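Local coordinates for protein phytase (Citrobacter braakii, PDB 3ZHC) that belongs to branch 2 of the histidine phosphatase superfamily, as an enzyme of the phytase group whose core is a mixed sheet flanked by helices, at residues 48-51 against 52-56; 209-212 against 213-217; 236-239 against 240-243; 252-255 against 256-260. The protein carries 2 engineered substitutions. All coordinates share one frame; numbering follows the deposited sequence. Where two conformers were deposited one is given.

Contact 1 of 4, residues 48-51 against 52-56. Unlike the reference sequence in segment 52-56: Asn53 (reference Asp).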
ATOM      1  N   THR B  48      28.135   4.925 -12.548  1.00 13.12           N
ATOM      2  CA  THR B  48      29.233   4.067 -12.133  1.00 12.93           C
ATOM      3  C   THR B  48      29.375   2.776 -12.975  1.00 12.80           C
ATOM      4  O   THR B  48      28.454   2.443 -13.746  1.00 12.71           O
ATOM      5  CB  THR B  48      29.003   3.688 -10.656  1.00 12.88           C
ATOM      6  OG1 THR B  48      27.818   2.914 -10.547  1.00 12.72           O
ATOM      7  CG2 THR B  48      28.854   4.946  -9.784  1.00 12.72           C
ATOM      8  N   PRO B  49      30.533   2.051 -12.835  1.00 12.66           N
ATOM      9  CA  PRO B  49      30.752   0.763 -13.499  1.00 12.69           C
ATOM     10  C   PRO B  49      29.694  -0.288 -13.207  1.00 12.75           C
ATOM     11  O   PRO B  49      29.287  -0.999 -14.114  1.00 12.78           O
ATOM     12  CB  PRO B  49      32.097   0.309 -12.911  1.00 12.70           C
ATOM     13  CG  PRO B  49      32.775   1.514 -12.600  1.00 12.62           C
ATOM     14  CD  PRO B  49      31.754   2.443 -12.098  1.00 12.70           C
ATOM     15  N   ILE B  50      29.265  -0.377 -11.940  1.00 12.95           N
ATOM     16  CA  ILE B  50      28.220  -1.312 -11.522  1.00 13.07           C
ATOM     17  C   ILE B  50      26.928  -1.046 -12.276  1.00 13.32           C
ATOM     18  O   ILE B  50      26.306  -1.996 -12.775  1.00 13.39           O
ATOM     19  CB  ILE B  50      27.978  -1.268  -9.982  1.00 13.04           C
ATOM     20  CG1 ILE B  50      29.160  -1.922  -9.260  1.00 12.99           C
ATOM     21  CG2 ILE B  50      26.675  -1.980  -9.602  1.00 12.47           C
ATOM     22  CD1 ILE B  50      29.065  -1.863  -7.748  1.00 13.12           C
ATOM     23  N   MET B  51      26.534   0.237 -12.368  1.00 13.56           N
ATOM     24  CA  MET B  51      25.300   0.636 -13.118  1.00 13.93           C
ATOM     25  C   MET B  51      25.378   0.171 -14.565  1.00 14.22           C
ATOM     26  O   MET B  51      24.390  -0.339 -15.121  1.00 14.33           O
ATOM     27  CB  MET B  51      25.070   2.152 -13.059  1.00 13.98           C
ATOM     28  CG  MET B  51      24.720   2.668 -11.696  1.00 14.11           C
ATOM     29  SD  MET B  51      24.767   4.465 -11.560  1.00 15.45           S
ATOM     30  CE  MET B  51      23.584   4.928 -12.837  1.00 14.22           C
ATOM     31  N   LYS B  52      26.557   0.333 -15.167  1.00 14.47           N
ATOM     32  CA  LYS B  52      26.786  -0.101 -16.539  1.00 14.77           C
ATOM     33  C   LYS B  52      26.765  -1.628 -16.682  1.00 14.91           C
ATOM     34  O   LYS B  52      26.251  -2.124 -17.649  1.00 15.11           O
ATOM     35  CB  LYS B  52      28.109   0.445 -17.065  1.00 14.79           C
ATOM     36  CG  LYS B  52      28.145   1.938 -17.212  1.00 15.17           C
ATOM     37  CD  LYS B  52      29.517   2.377 -17.641  1.00 15.80           C
ATOM     38  CE  LYS B  52      29.666   3.857 -17.630  1.00 16.05           C
ATOM     39  NZ  LYS B  52      31.085   4.200 -17.934  1.00 16.10           N
ATOM     40  N   ASN B  53      27.320  -2.349 -15.697  1.00 15.05           N
ATOM     41  CA  ASN B  53      27.450  -3.822 -15.763  1.00 15.06           C
ATOM     42  C   ASN B  53      26.248  -4.657 -15.251  1.00 14.83           C
ATOM     43  O   ASN B  53      26.293  -5.900 -15.328  1.00 14.93           O
ATOM     44  CB  ASN B  53      28.755  -4.252 -15.063  1.00 15.23           C
ATOM     45  CG  ASN B  53      30.023  -3.679 -15.767  1.00 16.06           C
ATOM     46  OD1 ASN B  53      30.126  -3.670 -17.003  1.00 17.31           O
ATOM     47  ND2 ASN B  53      30.964  -3.209 -14.979  1.00 17.18           N
ATOM     48  N   VAL B  54      25.197  -3.998 -14.745  1.00 14.52           N
ATOM     49  CA  VAL B  54      23.931  -4.707 -14.325  1.00 14.24           C
ATOM     50  C   VAL B  54      22.867  -4.692 -15.436  1.00 14.18           C
ATOM     51  O   VAL B  54      21.742  -5.124 -15.226  1.00 14.23           O
ATOM     52  CB  VAL B  54      23.341  -4.177 -12.976  1.00 14.13           C
ATOM     53  CG1 VAL B  54      24.319  -4.453 -11.853  1.00 13.80           C
ATOM     54  CG2 VAL B  54      22.990  -2.704 -13.066  1.00 13.77           C
ATOM     55  N   THR B  55      23.231  -4.193 -16.618  1.00 14.06           N
ATOM     56  CA  THR B  55      22.366  -4.288 -17.785  1.00 13.98           C
ATOM     57  C   THR B  55      23.203  -4.396 -19.054  1.00 14.00           C
ATOM     58  O   THR B  55      24.250  -3.752 -19.145  1.00 14.17           O
ATOM     59  CB  THR B  55      21.402  -3.087 -17.882  1.00 14.04           C
ATOM     60  OG1 THR B  55      20.634  -3.184 -19.085  1.00 13.70           O
ATOM     61  CG2 THR B  55      22.166  -1.721 -17.842  1.00 13.78           C
ATOM     62  N   PRO B  56      22.754  -5.219 -20.046  1.00 13.93           N
ATOM     63  CA  PRO B  56      23.453  -5.231 -21.339  1.00 13.97           C
ATOM     64  C   PRO B  56      23.186  -3.962 -22.179  1.00 13.93           C
ATOM     65  O   PRO B  56      23.860  -3.743 -23.170  1.00 14.20           O
ATOM     66  CB  PRO B  56      22.866  -6.457 -22.037  1.00 13.97           C
ATOM     67  CG  PRO B  56      21.499  -6.565 -21.468  1.00 13.88           C
ATOM     68  CD  PRO B  56      21.648  -6.194 -20.037  1.00 13.81           C
TER
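Thr48 to Val54 make a local helix-capping contact: the short helix 49-53 is closed at its start by a side chain and carried by backbone bonds from 48-51 into 52-56, on the outer part of a helical region beside helix 231-247. Lys52 N reaches Thr48 O at 3.2 Å, and the substituted Asn53 (Asp in the reference sequence) donates its N to Pro49 O at 2.9 Å. The third bond of the series, from Val54 N to Ile50 O at 3.0 Å, is weak because its N-H points poorly, at 122°. Thr48 is the N-cap residue, and with Met51 it forms a capping box built on two long, weak bonds. Met51 N donates to Thr48 OG1 over 3.5 Å, while Thr48 N donates back to Met51 SD, also over 3.5 Å. Met51 lends its sulfur because CG lies beside its own backbone N (chi1 -68°), which leads the chain back over the cap. Further along, Ile50 CG2 and Val54 CG1 meet at 4.1 Å, the two branched side chains running at a slant to each other. Val54 CG1 also rests 3.3 Å from Ile50 O. Lys52 CG lies 3.5 Å from Thr48 O before the extended chain leads away. Beyond the helix, Thr55 OG1 bonds to Leu192 O and Asp57 N. Met51 O receives the indole N-H of Trp59, and Met51 packs on Leu238 and Ile241.

Contact 2 of 4, residues 209-212 against 213-217. With FMT (formic acid), chain N.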
ATOM      1  N   CYS B 209      19.594 -15.769 -12.068  1.00 30.75           N
ATOM      2  CA  CYS B 209      20.641 -14.885 -11.602  1.00 29.96           C
ATOM      3  C   CYS B 209      19.856 -13.682 -11.008  1.00 28.71           C
ATOM      4  O   CYS B 209      19.018 -13.109 -11.696  1.00 28.32           O
ATOM      5  CB  CYS B 209      21.546 -14.444 -12.737  1.00 30.01           C
ATOM      6  SG  CYS B 209      22.868 -13.337 -12.234  1.00 31.53           S
ATOM      7  N   THR B 210      20.117 -13.328  -9.748  1.00 27.49           N
ATOM      8  CA  THR B 210      19.385 -12.218  -9.076  1.00 26.67           C
ATOM      9  C   THR B 210      20.319 -11.143  -8.508  1.00 25.87           C
ATOM     10  O   THR B 210      21.488 -11.404  -8.220  1.00 25.66           O
ATOM     11  CB  THR B 210      18.452 -12.740  -7.952  1.00 26.63           C
ATOM     12  OG1 THR B 210      19.231 -13.330  -6.916  1.00 26.52           O
ATOM     13  CG2 THR B 210      17.448 -13.759  -8.496  1.00 26.47           C
ATOM     14  N   LEU B 211      19.782  -9.931  -8.369  1.00 25.03           N
ATOM     15  CA  LEU B 211      20.552  -8.776  -7.848  1.00 24.41           C
ATOM     16  C   LEU B 211      20.965  -8.928  -6.388  1.00 23.97           C
ATOM     17  O   LEU B 211      22.119  -8.654  -6.063  1.00 23.74           O
ATOM     18  CB  LEU B 211      19.796  -7.427  -8.049  1.00 24.33           C
ATOM     19  CG  LEU B 211      20.147  -6.650  -9.315  1.00 24.13           C
ATOM     20  CD1 LEU B 211      19.136  -5.538  -9.606  1.00 23.44           C
ATOM     21  CD2 LEU B 211      21.555  -6.084  -9.176  1.00 23.62           C
ATOM     22  N   PRO B 212      20.025  -9.355  -5.505  1.00 23.58           N
ATOM     23  CA  PRO B 212      20.408  -9.527  -4.101  1.00 23.51           C
ATOM     24  C   PRO B 212      21.498 -10.605  -3.883  1.00 23.40           C
ATOM     25  O   PRO B 212      22.347 -10.429  -3.040  1.00 23.42           O
ATOM     26  CB  PRO B 212      19.076  -9.910  -3.415  1.00 23.46           C
ATOM     27  CG  PRO B 212      18.032  -9.466  -4.344  1.00 23.48           C
ATOM     28  CD  PRO B 212      18.594  -9.645  -5.697  1.00 23.52           C
ATOM     29  N   GLU B 213      21.454 -11.688  -4.662  1.00 23.38           N
ATOM     30  CA  GLU B 213      22.460 -12.765  -4.577  1.00 23.40           C
ATOM     31  C   GLU B 213      23.802 -12.288  -5.162  1.00 22.89           C
ATOM     32  O   GLU B 213      24.850 -12.597  -4.616  1.00 22.91           O
ATOM     33  CB  GLU B 213      21.954 -14.051  -5.280  1.00 23.64           C
ATOM     34  CG  GLU B 213      22.728 -15.373  -4.900  1.00 24.96           C
ATOM     35  CD  GLU B 213      22.384 -15.949  -3.475  1.00 26.70           C
ATOM     36  OE1 GLU B 213      21.405 -15.492  -2.827  1.00 27.38           O
ATOM     37  OE2 GLU B 213      23.116 -16.876  -3.020  1.00 28.26           O
ATOM     38  N   ALA B 214      23.751 -11.529  -6.267  1.00 22.37           N
ATOM     39  CA  ALA B 214      24.956 -10.953  -6.896  1.00 21.93           C
ATOM     40  C   ALA B 214      25.580  -9.844  -6.048  1.00 21.61           C
ATOM     41  O   ALA B 214      26.792  -9.741  -5.978  1.00 21.40           O
ATOM     42  CB  ALA B 214      24.633 -10.413  -8.289  1.00 21.90           C
ATOM     43  N   LEU B 215      24.727  -9.014  -5.420  1.00 21.23           N
ATOM     44  CA  LEU B 215      25.156  -7.888  -4.564  1.00 21.00           C
ATOM     45  C   LEU B 215      24.440  -7.945  -3.194  1.00 20.83           C
ATOM     46  O   LEU B 215      23.467  -7.213  -2.966  1.00 20.64           O
ATOM     47  CB  LEU B 215      24.878  -6.561  -5.264  1.00 20.93           C
ATOM     48  CG  LEU B 215      25.683  -6.262  -6.535  1.00 20.95           C
ATOM     49  CD1 LEU B 215      25.015  -5.158  -7.357  1.00 20.77           C
ATOM     50  CD2 LEU B 215      27.103  -5.897  -6.195  1.00 20.79           C
ATOM     51  N   PRO B 216      24.917  -8.832  -2.273  1.00 20.76           N
ATOM     52  CA  PRO B 216      24.286  -8.914  -0.925  1.00 20.66           C
ATOM     53  C   PRO B 216      24.400  -7.595  -0.144  1.00 20.41           C
ATOM     54  O   PRO B 216      25.428  -6.932  -0.196  1.00 20.41           O
ATOM     55  CB  PRO B 216      25.045 -10.057  -0.243  1.00 20.63           C
ATOM     56  CG  PRO B 216      26.297 -10.205  -1.023  1.00 20.91           C
ATOM     57  CD  PRO B 216      26.002  -9.822  -2.420  1.00 20.76           C
ATOM     58  N   SER B 217      23.331  -7.245   0.564  1.00 20.26           N
ATOM     59  CA  SER B 217      23.240  -5.974   1.274  1.00 20.09           C
ATOM     60  C   SER B 217      23.406  -6.139   2.771  1.00 20.03           C
ATOM     61  O   SER B 217      22.888  -7.080   3.366  1.00 19.99           O
ATOM     62  CB  SER B 217      21.900  -5.305   0.986  1.00 20.00           C
ATOM     63  OG  SER B 217      21.735  -5.055  -0.401  1.00 19.60           O
TER
HETATM   64  C   FMT N1412      20.301  -9.390   1.234  1.00 24.39           C
HETATM   65  O1  FMT N1412      19.869  -8.917   0.189  1.00 24.24           O
HETATM   66  O2  FMT N1412      21.494  -9.617   1.386  1.00 24.53           O
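Thr210 turns OG1 into the space between its own backbone N and carbonyl carbon (chi1 65°), and this sets the hydroxyl against Glu213 CB at 3.3 Å. Glu213 places CG anti to its N (chi1 -163°) and then bends at chi2, so the carboxylate departs from the Thr210 hydroxyl while CB stays against it. Backbone bonds hold the same turn: Ala214 N to Thr210 O at 3.0 Å, and the shorter Leu215 N to Leu211 O at 2.7 Å. Together they define helix 211-214, a single short turn with Thr210 at its N-cap position, tied to the preceding chain by the Cys209-Cys200 disulfide. Leu211 N, at the start of the turn, bonds to Glu189 OE2 of helix 182-192. Leu211 and Leu215 lie side by side and point the same way, with CD2 of Leu211 and CD1 of Leu215 at 4.0 Å, both packing on Leu234. The helix breaks off at Leu215, the first residue to leave helical backbone angles. Pro216 has no N-H to offer the next carbonyl in line; instead, its CA makes a C-H···O contact of 3.2 Å with Pro212 O. One residue on, Ser217 N donates to O2 of a formic acid molecule at 3.1 Å, and Thr178 OG1 binds the same molecule. Lys129 of the second subunit packs against Thr210 and Glu213.

Contact 3 of 4, residues 236-239 against 240-243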
ATOM      1  N   SER B 236      17.635   1.342  -5.235  1.00 10.88           N
ATOM      2  CA  SER B 236      17.096   2.635  -4.832  1.00 10.79           C
ATOM      3  C   SER B 236      17.518   3.709  -5.828  1.00 10.74           C
ATOM      4  O   SER B 236      16.701   4.553  -6.237  1.00 10.84           O
ATOM      5  CB  SER B 236      17.566   3.002  -3.418  1.00 10.84           C
ATOM      6  OG  SER B 236      16.949   4.190  -2.948  1.00 10.75           O
ATOM      7  N   THR B 237      18.792   3.674  -6.221  1.00 10.55           N
ATOM      8  CA  THR B 237      19.326   4.617  -7.203  1.00 10.37           C
ATOM      9  C   THR B 237      18.691   4.397  -8.592  1.00 10.25           C
ATOM     10  O   THR B 237      18.191   5.339  -9.197  1.00 10.17           O
ATOM     11  CB  THR B 237      20.884   4.516  -7.287  1.00 10.37           C
ATOM     12  OG1 THR B 237      21.454   4.882  -6.011  1.00 10.17           O
ATOM     13  CG2 THR B 237      21.447   5.403  -8.387  1.00  9.98           C
ATOM     14  N   LEU B 238      18.706   3.151  -9.068  1.00 10.12           N
ATOM     15  CA  LEU B 238      18.215   2.828 -10.441  1.00 10.00           C
ATOM     16  C   LEU B 238      16.756   3.125 -10.666  1.00  9.92           C
ATOM     17  O   LEU B 238      16.407   3.730 -11.691  1.00  9.69           O
ATOM     18  CB  LEU B 238      18.500   1.367 -10.804  1.00  9.97           C
ATOM     19  CG  LEU B 238      19.972   0.935 -10.827  1.00 10.34           C
ATOM     20  CD1 LEU B 238      20.079  -0.456 -11.457  1.00 10.81           C
ATOM     21  CD2 LEU B 238      20.884   1.927 -11.566  1.00 10.51           C
ATOM     22  N   THR B 239      15.899   2.701  -9.722  1.00  9.79           N
ATOM     23  CA  THR B 239      14.456   2.939  -9.838  1.00  9.70           C
ATOM     24  C   THR B 239      14.132   4.452  -9.792  1.00  9.56           C
ATOM     25  O   THR B 239      13.201   4.914 -10.468  1.00  9.38           O
ATOM     26  CB  THR B 239      13.658   2.154  -8.777  1.00  9.72           C
ATOM     27  OG1 THR B 239      14.147   2.468  -7.481  1.00 10.25           O
ATOM     28  CG2 THR B 239      13.801   0.638  -9.008  1.00  9.62           C
ATOM     29  N   GLU B 240      14.904   5.215  -9.009  1.00  9.51           N
ATOM     30  CA  GLU B 240      14.753   6.675  -8.983  1.00  9.48           C
ATOM     31  C   GLU B 240      15.163   7.262 -10.334  1.00  9.49           C
ATOM     32  O   GLU B 240      14.514   8.192 -10.826  1.00  9.41           O
ATOM     33  CB  GLU B 240      15.561   7.295  -7.840  1.00  9.38           C
ATOM     34  CG  GLU B 240      15.536   8.832  -7.749  1.00  9.41           C
ATOM     35  CD  GLU B 240      14.149   9.453  -7.418  1.00  9.40           C
ATOM     36  OE1 GLU B 240      13.178   8.717  -7.084  1.00  9.09           O
ATOM     37  OE2 GLU B 240      14.060  10.700  -7.488  1.00  8.64           O
ATOM     38  N   ILE B 241      16.236   6.716 -10.931  1.00  9.51           N
ATOM     39  CA  ILE B 241      16.693   7.177 -12.257  1.00  9.50           C
ATOM     40  C   ILE B 241      15.560   6.965 -13.285  1.00  9.52           C
ATOM     41  O   ILE B 241      15.273   7.863 -14.075  1.00  9.44           O
ATOM     42  CB  ILE B 241      18.028   6.528 -12.709  1.00  9.35           C
ATOM     43  CG1 ILE B 241      19.172   7.001 -11.814  1.00  9.66           C
ATOM     44  CG2 ILE B 241      18.349   6.885 -14.166  1.00  9.17           C
ATOM     45  CD1 ILE B 241      20.501   6.300 -12.044  1.00  9.05           C
ATOM     46  N   PHE B 242      14.910   5.810 -13.250  1.00  9.55           N
ATOM     47  CA  PHE B 242      13.779   5.572 -14.180  1.00  9.80           C
ATOM     48  C   PHE B 242      12.664   6.606 -13.983  1.00  9.71           C
ATOM     49  O   PHE B 242      12.142   7.127 -14.969  1.00  9.72           O
ATOM     50  CB  PHE B 242      13.220   4.157 -14.083  1.00  9.77           C
ATOM     51  CG  PHE B 242      14.228   3.061 -14.385  1.00 10.24           C
ATOM     52  CD1 PHE B 242      15.180   3.194 -15.411  1.00 10.67           C
ATOM     53  CD2 PHE B 242      14.201   1.861 -13.649  1.00 10.91           C
ATOM     54  CE1 PHE B 242      16.098   2.161 -15.684  1.00 11.03           C
ATOM     55  CE2 PHE B 242      15.116   0.825 -13.918  1.00 11.19           C
ATOM     56  CZ  PHE B 242      16.061   0.975 -14.929  1.00 11.36           C
ATOM     57  N   LEU B 243      12.321   6.900 -12.720  1.00  9.71           N
ATOM     58  CA  LEU B 243      11.317   7.931 -12.396  1.00  9.90           C
ATOM     59  C   LEU B 243      11.738   9.277 -12.942  1.00  9.92           C
ATOM     60  O   LEU B 243      10.936   9.971 -13.555  1.00  9.68           O
ATOM     61  CB  LEU B 243      11.106   8.069 -10.886  1.00  9.90           C
ATOM     62  CG  LEU B 243       9.939   8.997 -10.475  1.00 10.25           C
ATOM     63  CD1 LEU B 243       8.710   8.173 -10.083  1.00  9.96           C
ATOM     64  CD2 LEU B 243      10.346   9.947  -9.349  1.00  9.84           C
TER
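Phe242 holds its ring over the carbonyl of Leu238: Leu238 O sits 3.4 Å above one ring face, displaced toward the rim. CG of Phe242 lies beside its backbone N (chi1 -59°), which folds the ring back along the helix over that oxygen. The same oxygen accepts Phe242 N at 3.0 Å, so backbone and ring of one residue both cover it. One residue earlier on each side, Thr237 and Ile241 run side by side in one direction, with Thr237 CG2 and Ile241 CD1 at 3.9 Å. Their backbones are joined by the bond from Ile241 N to Thr237 O, also 3.0 Å, with the donor in the carbonyl plane. Leu243 N bonds to Thr239 O at 3.1 Å, whereas Glu240 N reaches Ser236 O only weakly, at 3.4 Å; Ser236 O is also bonded to His271 ND1. The threonine hydroxyls turn back into the helix, Thr237 OG1 to Ser233 O and Thr239 OG1 to Ser235 O. Glu240 pairs with Arg38 in a salt bridge. Helix 231-247 packs on helix 260-280 through Ser236, Thr239, Glu240 and Leu243, on helix 182-192 through Leu238, Thr239 and Phe242, and on helix 49-53 through Leu238 and Ile241.

Contact 4 of 4, residues 252-255 against 256-260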
ATOM      1  N   GLN B 252      12.708   7.575 -24.335  1.00 18.94           N
ATOM      2  CA  GLN B 252      12.858   6.150 -24.022  1.00 18.75           C
ATOM      3  C   GLN B 252      13.223   5.977 -22.542  1.00 18.33           C
ATOM      4  O   GLN B 252      14.388   6.119 -22.161  1.00 18.28           O
ATOM      5  CB  GLN B 252      13.923   5.513 -24.930  1.00 18.89           C
ATOM      6  CG  GLN B 252      13.935   3.962 -24.920  1.00 19.48           C
ATOM      7  CD  GLN B 252      12.817   3.326 -25.782  1.00 20.55           C
ATOM      8  OE1 GLN B 252      11.840   3.997 -26.188  1.00 21.30           O
ATOM      9  NE2 GLN B 252      12.964   2.027 -26.066  1.00 20.73           N
ATOM     10  N   VAL B 253      12.209   5.666 -21.718  1.00 17.91           N
ATOM     11  CA  VAL B 253      12.388   5.470 -20.274  1.00 17.50           C
ATOM     12  C   VAL B 253      12.580   4.001 -20.013  1.00 17.29           C
ATOM     13  O   VAL B 253      11.754   3.194 -20.421  1.00 17.12           O
ATOM     14  CB  VAL B 253      11.170   5.975 -19.467  1.00 17.44           C
ATOM     15  CG1 VAL B 253      11.370   5.737 -17.981  1.00 17.11           C
ATOM     16  CG2 VAL B 253      10.910   7.456 -19.751  1.00 17.24           C
ATOM     17  N   ALA B 254      13.682   3.654 -19.335  1.00 17.12           N
ATOM     18  CA  ALA B 254      13.987   2.274 -18.966  1.00 17.13           C
ATOM     19  C   ALA B 254      13.914   1.298 -20.174  1.00 17.21           C
ATOM     20  O   ALA B 254      13.400   0.175 -20.060  1.00 17.13           O
ATOM     21  CB  ALA B 254      13.057   1.823 -17.818  1.00 17.05           C
ATOM     22  N   TRP B 255      14.433   1.762 -21.327  1.00 17.33           N
ATOM     23  CA  TRP B 255      14.464   0.986 -22.576  1.00 17.44           C
ATOM     24  C   TRP B 255      13.045   0.513 -23.030  1.00 17.77           C
ATOM     25  O   TRP B 255      12.901  -0.521 -23.669  1.00 17.76           O
ATOM     26  CB  TRP B 255      15.462  -0.188 -22.428  1.00 17.27           C
ATOM     27  CG  TRP B 255      16.801   0.280 -21.906  1.00 16.56           C
ATOM     28  CD1 TRP B 255      17.798   0.865 -22.629  1.00 16.03           C
ATOM     29  CD2 TRP B 255      17.272   0.212 -20.555  1.00 15.73           C
ATOM     30  NE1 TRP B 255      18.860   1.163 -21.819  1.00 16.10           N
ATOM     31  CE2 TRP B 255      18.566   0.772 -20.538  1.00 15.95           C
ATOM     32  CE3 TRP B 255      16.727  -0.273 -19.352  1.00 15.40           C
ATOM     33  CZ2 TRP B 255      19.335   0.869 -19.354  1.00 15.83           C
ATOM     34  CZ3 TRP B 255      17.492  -0.177 -18.163  1.00 15.09           C
ATOM     35  CH2 TRP B 255      18.772   0.384 -18.177  1.00 15.25           C
ATOM     36  N   GLY B 256      12.025   1.320 -22.679  1.00 18.25           N
ATOM     37  CA  GLY B 256      10.616   1.044 -22.958  1.00 18.50           C
ATOM     38  C   GLY B 256      10.018  -0.170 -22.285  1.00 18.78           C
ATOM     39  O   GLY B 256       9.001  -0.671 -22.749  1.00 19.07           O
ATOM     40  N   ARG B 257      10.627  -0.635 -21.189  1.00 19.04           N
ATOM     41  CA  ARG B 257      10.217  -1.906 -20.521  1.00 19.25           C
ATOM     42  C   ARG B 257       9.314  -1.785 -19.277  1.00 19.31           C
ATOM     43  O   ARG B 257       8.962  -2.807 -18.698  1.00 19.42           O
ATOM     44  CB  ARG B 257      11.472  -2.712 -20.158  1.00 19.34           C
ATOM     45  CG  ARG B 257      12.234  -3.235 -21.367  1.00 19.60           C
ATOM     46  CD  ARG B 257      13.627  -3.634 -20.960  1.00 20.33           C
ATOM     47  NE  ARG B 257      14.476  -3.926 -22.096  1.00 20.75           N
ATOM     48  CZ  ARG B 257      15.820  -3.955 -22.072  1.00 21.38           C
ATOM     49  NH1 ARG B 257      16.525  -3.707 -20.945  1.00 21.27           N
ATOM     50  NH2 ARG B 257      16.478  -4.236 -23.196  1.00 21.54           N
ATOM     51  N   ILE B 258       8.942  -0.569 -18.865  1.00 19.47           N
ATOM     52  CA  ILE B 258       8.018  -0.388 -17.709  1.00 19.53           C
ATOM     53  C   ILE B 258       6.579  -0.338 -18.276  1.00 19.61           C
ATOM     54  O   ILE B 258       6.275   0.546 -19.088  1.00 19.58           O
ATOM     55  CB  ILE B 258       8.313   0.880 -16.879  1.00 19.36           C
ATOM     56  CG1 ILE B 258       9.767   0.894 -16.418  1.00 19.20           C
ATOM     57  CG2 ILE B 258       7.362   0.963 -15.672  1.00 19.46           C
ATOM     58  CD1 ILE B 258      10.121   2.037 -15.489  1.00 18.48           C
ATOM     59  N   THR B 259       5.733  -1.283 -17.819  0.50 19.72           N
ATOM     60  CA  THR B 259       4.322  -1.434 -18.241  0.50 19.81           C
ATOM     61  C   THR B 259       3.328  -1.039 -17.151  0.50 19.82           C
ATOM     62  O   THR B 259       3.053  -1.849 -16.256  0.50 20.01           O
ATOM     63  CB  THR B 259       4.012  -2.910 -18.563  0.50 19.82           C
ATOM     64  OG1 THR B 259       5.022  -3.447 -19.425  0.50 19.89           O
ATOM     65  CG2 THR B 259       2.630  -3.053 -19.218  0.50 19.81           C
ATOM     66  N   GLY B 260       2.789   0.183 -17.200  1.00 19.76           N
ATOM     67  CA  GLY B 260       1.757   0.609 -16.219  1.00 19.61           C
ATOM     68  C   GLY B 260       2.175   0.864 -14.779  1.00 19.47           C
ATOM     69  O   GLY B 260       3.323   0.588 -14.380  1.00 19.56           O
TER
HETATM   70  O   HOH W   1       9.312   2.141 -19.994  1.00 20.18           O
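Val253 O is gripped by two donors: the N-H of Gly256 at 2.9 Å and a water at 2.7 Å. The water passes the link on, accepting from Ile258 N at 3.0 Å, and so bridges the two ends of the bend. The motif is two overlapping type I' beta turns in the loop between helices 231-247 and 260-280. Arg257 N bonds to Ala254 O at 3.1 Å, repeating the pattern one residue along. Ala254, Trp255 and Gly256 all have positive phi, so the chain coils with left-handed twist, and in both turn bonds the donor stands well above the carbonyl plane. Inside the bend, Ala254 CB packs against Ile258 CG1 at 3.7 Å, and both residues lean on Phe242. The Arg257 chain runs extended from CG to NE and crosses Trp255 at a slant, with the guanidinium and indole planes 34° apart. The guanidinium is fixed by a salt bridge from NH2 to Asp57 and by a bond from NH1 to Val191 O, while the indole NE1 donates to Gln58 O. Trp255 CB stands over the centre of one guanidinium face, and Trp255 CE3 lies 3.8 Å from Arg257 NH1.

In the fold
The four contacts follow one another along the chain in the order of their numbers. Contact 1 is the hub, touching the other three: helix 49-53 packs against the leucines of contact 2 and against helix 231-247 in contact 3, and Thr55 meets Trp255 of contact 4. Contacts 3 and 4 lie closest, with centres about 12 Å apart, and Phe242 packs against Ala254, Trp255 and Ile258. Contacts 2 and 4 are farthest apart, at about 23 Å between centres. Helix 182-192 borders all four, consistent with one helical part of the fold, as in other branch 2 histidine phosphatases, tied to strand 28-38 of the mixed sheet through the Glu240-Arg38 salt bridge.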